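PDB 6QDI: PA14 domain-containing protein from Clostridium clariflavum, which probably senses plant biomass outside the cell as an RsgI-type anti-sigma factor, its tandem calcium-binding PA14 domains probably recognising polysaccharide. Local coordinates for residues Asp7-Ile12 with Ser46-Gly51. Numbering follows the deposited sequence.
With CA (calcium ion), chain G.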
ATOM      1  N   ASP A   7       7.663  -7.744  -1.843  1.00  8.41           N
ATOM      2  CA  ASP A   7       6.918  -6.751  -2.595  1.00  7.90           C
ATOM      3  C   ASP A   7       6.574  -5.663  -1.595  1.00  7.40           C
ATOM      4  O   ASP A   7       5.921  -5.921  -0.566  1.00  7.83           O
ATOM      5  CB  ASP A   7       5.687  -7.386  -3.218  1.00  8.34           C
ATOM      6  CG  ASP A   7       6.026  -8.355  -4.317  1.00  9.56           C
ATOM      7  OD1 ASP A   7       6.970  -8.137  -5.081  1.00 10.38           O
ATOM      8  OD2 ASP A   7       5.317  -9.383  -4.387  1.00 13.57           O
ATOM      9  N   TYR A   8       7.006  -4.456  -1.926  1.00  7.58           N
ATOM     10  CA  TYR A   8       6.894  -3.312  -1.059  1.00  7.79           C
ATOM     11  C   TYR A   8       5.834  -2.357  -1.575  1.00  7.85           C
ATOM     12  O   TYR A   8       5.868  -1.941  -2.749  1.00  8.44           O
ATOM     13  CB  TYR A   8       8.279  -2.566  -0.972  1.00  8.60           C
ATOM     14  CG  TYR A   8       9.319  -3.372  -0.208  1.00  8.56           C
ATOM     15  CD1 TYR A   8       9.920  -4.501  -0.763  1.00  8.98           C
ATOM     16  CD2 TYR A   8       9.666  -3.007   1.073  1.00  8.59           C
ATOM     17  CE1 TYR A   8      10.823  -5.264  -0.054  1.00  8.92           C
ATOM     18  CE2 TYR A   8      10.569  -3.759   1.815  1.00  8.60           C
ATOM     19  CZ  TYR A   8      11.134  -4.892   1.254  1.00  8.61           C
ATOM     20  OH  TYR A   8      12.042  -5.599   2.034  1.00  9.63           O
ATOM     21  N   PHE A   9       4.929  -1.986  -0.667  1.00  7.50           N
ATOM     22  CA  PHE A   9       3.737  -1.210  -0.976  1.00  7.52           C
ATOM     23  C   PHE A   9       3.767   0.108  -0.234  1.00  7.00           C
ATOM     24  O   PHE A   9       4.210   0.190   0.920  1.00  7.85           O
ATOM     25  CB  PHE A   9       2.485  -1.995  -0.572  1.00  7.44           C
ATOM     26  CG  PHE A   9       2.340  -3.296  -1.331  1.00  7.81           C
ATOM     27  CD1 PHE A   9       1.621  -3.343  -2.513  1.00  8.69           C
ATOM     28  CD2 PHE A   9       2.863  -4.482  -0.843  1.00  8.72           C
ATOM     29  CE1 PHE A   9       1.491  -4.533  -3.215  1.00  9.48           C
ATOM     30  CE2 PHE A   9       2.731  -5.669  -1.551  1.00  9.04           C
ATOM     31  CZ  PHE A   9       2.033  -5.670  -2.724  1.00  9.60           C
ATOM     32  N   ASP A  10       3.238   1.138  -0.874  1.00  7.29           N
ATOM     33  CA  ASP A  10       3.298   2.500  -0.368  1.00  7.33           C
ATOM     34  C   ASP A  10       2.241   2.802   0.681  1.00  6.75           C
ATOM     35  O   ASP A  10       2.245   3.889   1.217  1.00  8.38           O
ATOM     36  CB  ASP A  10       3.155   3.527  -1.514  1.00  9.02           C
ATOM     37  CG  ASP A  10       4.305   4.539  -1.620  1.00 10.51           C
ATOM     38  OD1 ASP A  10       5.270   4.474  -0.921  1.00  9.87           O
ATOM     39  OD2 ASP A  10       4.296   5.348  -2.617  1.00 13.03           O
ATOM     40  N   ASN A  11       1.317   1.888   0.940  1.00  6.87           N
ATOM     41  CA  ASN A  11       0.233   2.082   1.908  1.00  6.49           C
ATOM     42  C   ASN A  11       0.323   1.046   3.023  1.00  6.26           C
ATOM     43  O   ASN A  11       1.100   0.083   2.933  1.00  7.14           O
ATOM     44  CB  ASN A  11      -1.124   1.949   1.179  1.00  6.15           C
ATOM     45  CG  ASN A  11      -1.303   3.038   0.162  1.00  6.04           C
ATOM     46  OD1 ASN A  11      -0.946   4.188   0.400  1.00  6.46           O
ATOM     47  ND2 ASN A  11      -1.958   2.698  -0.936  1.00  7.31           N
ATOM     48  N   ILE A  12      -0.510   1.175   4.051  1.00  6.11           N
ATOM     49  CA  ILE A  12      -0.502   0.216   5.181  1.00  6.09           C
ATOM     50  C   ILE A  12      -1.134  -1.125   4.855  1.00  6.09           C
ATOM     51  O   ILE A  12      -1.010  -2.045   5.656  1.00  7.14           O
ATOM     52  CB  ILE A  12      -1.197   0.776   6.433  1.00  6.34           C
ATOM     53  CG1 ILE A  12      -2.689   1.032   6.235  1.00  6.70           C
ATOM     54  CG2 ILE A  12      -0.486   2.048   6.916  1.00  7.13           C
ATOM     55  CD1 ILE A  12      -3.468   1.055   7.524  1.00  8.00           C
ATOM     56  N   SER A  46       3.871  -1.190   3.726  1.00  5.89           N
ATOM     57  CA  SER A  46       3.615  -2.593   4.023  1.00  6.09           C
ATOM     58  C   SER A  46       4.419  -3.439   3.052  1.00  6.01           C
ATOM     59  O   SER A  46       4.906  -2.938   2.019  1.00  6.85           O
ATOM     60  CB  SER A  46       2.102  -2.896   3.987  1.00  6.48           C
ATOM     61  OG  SER A  46       1.525  -2.543   2.722  1.00  6.67           O
ATOM     62  N   VAL A  47       4.609  -4.705   3.398  1.00  5.99           N
ATOM     63  CA  VAL A  47       5.445  -5.622   2.644  1.00  6.35           C
ATOM     64  C   VAL A  47       4.828  -6.991   2.661  1.00  6.59           C
ATOM     65  O   VAL A  47       4.285  -7.446   3.692  1.00  6.94           O
ATOM     66  CB  VAL A  47       6.881  -5.703   3.252  1.00  7.37           C
ATOM     67  CG1 VAL A  47       7.798  -6.438   2.297  1.00  8.40           C
ATOM     68  CG2 VAL A  47       7.444  -4.333   3.579  1.00  7.14           C
ATOM     69  N   ARG A  48       4.918  -7.691   1.519  1.00  7.04           N
ATOM     70  CA  ARG A  48       4.614  -9.110   1.463  1.00  7.58           C
ATOM     71  C   ARG A  48       5.856  -9.853   0.990  1.00  7.78           C
ATOM     72  O   ARG A  48       6.418  -9.542  -0.061  1.00  9.07           O
ATOM     73  CB  ARG A  48       3.489  -9.439   0.514  1.00  8.08           C
ATOM     74  CG  ARG A  48       3.159 -10.915   0.447  1.00  8.70           C
ATOM     75  CD  ARG A  48       2.073 -11.242  -0.548  1.00  9.56           C
ATOM     76  NE  ARG A  48       0.805 -10.656  -0.177  1.00 10.02           N
ATOM     77  CZ  ARG A  48       0.161  -9.708  -0.849  1.00  9.16           C
ATOM     78  NH1 ARG A  48       0.680  -9.119  -1.890  1.00 10.48           N
ATOM     79  NH2 ARG A  48      -1.024  -9.276  -0.373  1.00 11.01           N
ATOM     80  N   TRP A  49       6.262 -10.853   1.768  1.00  7.47           N
ATOM     81  CA  TRP A  49       7.322 -11.781   1.364  1.00  7.81           C
ATOM     82  C   TRP A  49       6.741 -13.115   0.976  1.00  8.16           C
ATOM     83  O   TRP A  49       5.884 -13.670   1.686  1.00  8.32           O
ATOM     84  CB  TRP A  49       8.337 -12.003   2.495  1.00  8.34           C
ATOM     85  CG  TRP A  49       9.224 -10.838   2.744  1.00  8.02           C
ATOM     86  CD1 TRP A  49      10.342 -10.505   2.068  1.00  8.73           C
ATOM     87  CD2 TRP A  49       9.083  -9.842   3.771  1.00  7.43           C
ATOM     88  NE1 TRP A  49      10.901  -9.387   2.571  1.00  8.82           N
ATOM     89  CE2 TRP A  49      10.148  -8.953   3.629  1.00  7.55           C
ATOM     90  CE3 TRP A  49       8.123  -9.609   4.792  1.00  7.35           C
ATOM     91  CZ2 TRP A  49      10.306  -7.867   4.455  1.00  8.04           C
ATOM     92  CZ3 TRP A  49       8.316  -8.508   5.627  1.00  7.67           C
ATOM     93  CH2 TRP A  49       9.372  -7.657   5.428  1.00  8.08           C
ATOM     94  N   THR A  50       7.205 -13.659  -0.159  1.00  8.40           N
ATOM     95  CA  THR A  50       6.762 -14.943  -0.635  1.00  9.09           C
ATOM     96  C   THR A  50       7.949 -15.782  -1.136  1.00  8.56           C
ATOM     97  O   THR A  50       8.932 -15.270  -1.691  1.00  9.28           O
ATOM     98  CB  THR A  50       5.718 -14.826  -1.776  1.00  9.41           C
ATOM     99  OG1 THR A  50       6.222 -13.963  -2.782  1.00 11.69           O
ATOM    100  CG2 THR A  50       4.393 -14.288  -1.243  1.00 10.83           C
ATOM    101  N   GLY A  51       7.782 -17.081  -0.980  1.00  9.72           N
ATOM    102  CA  GLY A  51       8.719 -18.030  -1.544  1.00  9.43           C
ATOM    103  C   GLY A  51       8.541 -19.355  -0.851  1.00  9.44           C
ATOM    104  O   GLY A  51       7.424 -19.747  -0.472  1.00  9.99           O
TER
HETATM  105 CA    CA G 406       2.800   5.686   2.706  1.00  7.31          CA
HETATM  106  O   HOH W   1       5.866 -11.331  -2.235  1.00 11.31           O
HETATM  107  O   HOH W   2       2.766  -9.774  -3.818  1.00 17.14           O
HETATM  108  O   HOH W   3       4.930   5.162   1.788  1.00  8.32           O
HETATM  109  O   HOH W   4       0.360   5.664   2.390  1.00  8.63           O
HETATM  110  O   HOH W   5       2.534   6.866   0.538  1.00 11.37           O
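Strands 4-9 and 44-53 pair antiparallel in a sheet of the first PA14 domain, and where they part, Asp10 enters a calcium site. The pairing shows in two reciprocal backbone bond pairs, Asp7 with Arg48 and Phe9 with Ser46, the straightest running from Asp7 N to Arg48 O (2.8 Å, 173° at the hydrogen). Between them Tyr8 faces Val47 as the non-hydrogen-bonded pair, where Val47 CA lies 3.3 Å from Asp7 O in a CA-H...O contact.

On the sheet face that carries Tyr8 and Val47, Val47 CG1, set anti to the backbone N, sits over the centre of the Tyr8 ring, 3.8 Å from its centroid and 10° off the normal: a CH-pi contact. The same methyl lies above one face of the Trp49 ring, offset toward the rim, so it is wedged against both aromatics. Tyr8 OH and Trp49 NE1 each hydrogen-bond Asp23 OD2 on strand 17-23, which fixes the two ring ends against a common carboxylate.

On the sheet face that carries Asp7, Phe9 and Arg48, Arg48 NH1 lies 3.8 Å from Phe9 CZ, with the ring and guanidinium planes 77° apart. Asp7 OD2 reaches Arg48 NH1 through a bridging water, while Arg48 NE makes a salt bridge to Glu109 and Asp7 OD1 bonds Thr20.

Beyond Phe9 the chain turns, and Ser46 OG, between its own N and carbonyl carbon, donates to Asn11 O at 2.7 Å while also bonding Leu14 N. This ties the loop to the strand beside the metal. Asp10 O binds calcium at 2.4 Å with three waters and, among others, Ser44 O and Asp42 OD2; Asp10 OD1 and Asn11 OD1 each accept a bond from one of those waters. Asn11 also reaches the second PA14 domain, ND2 bonding Asp180 O and OD1 Asn182 N. Such a strand-end loop, giving calcium a backbone carbonyl and second-shell side chains, here belongs to the antiparallel beta-sandwich of a PA14 domain.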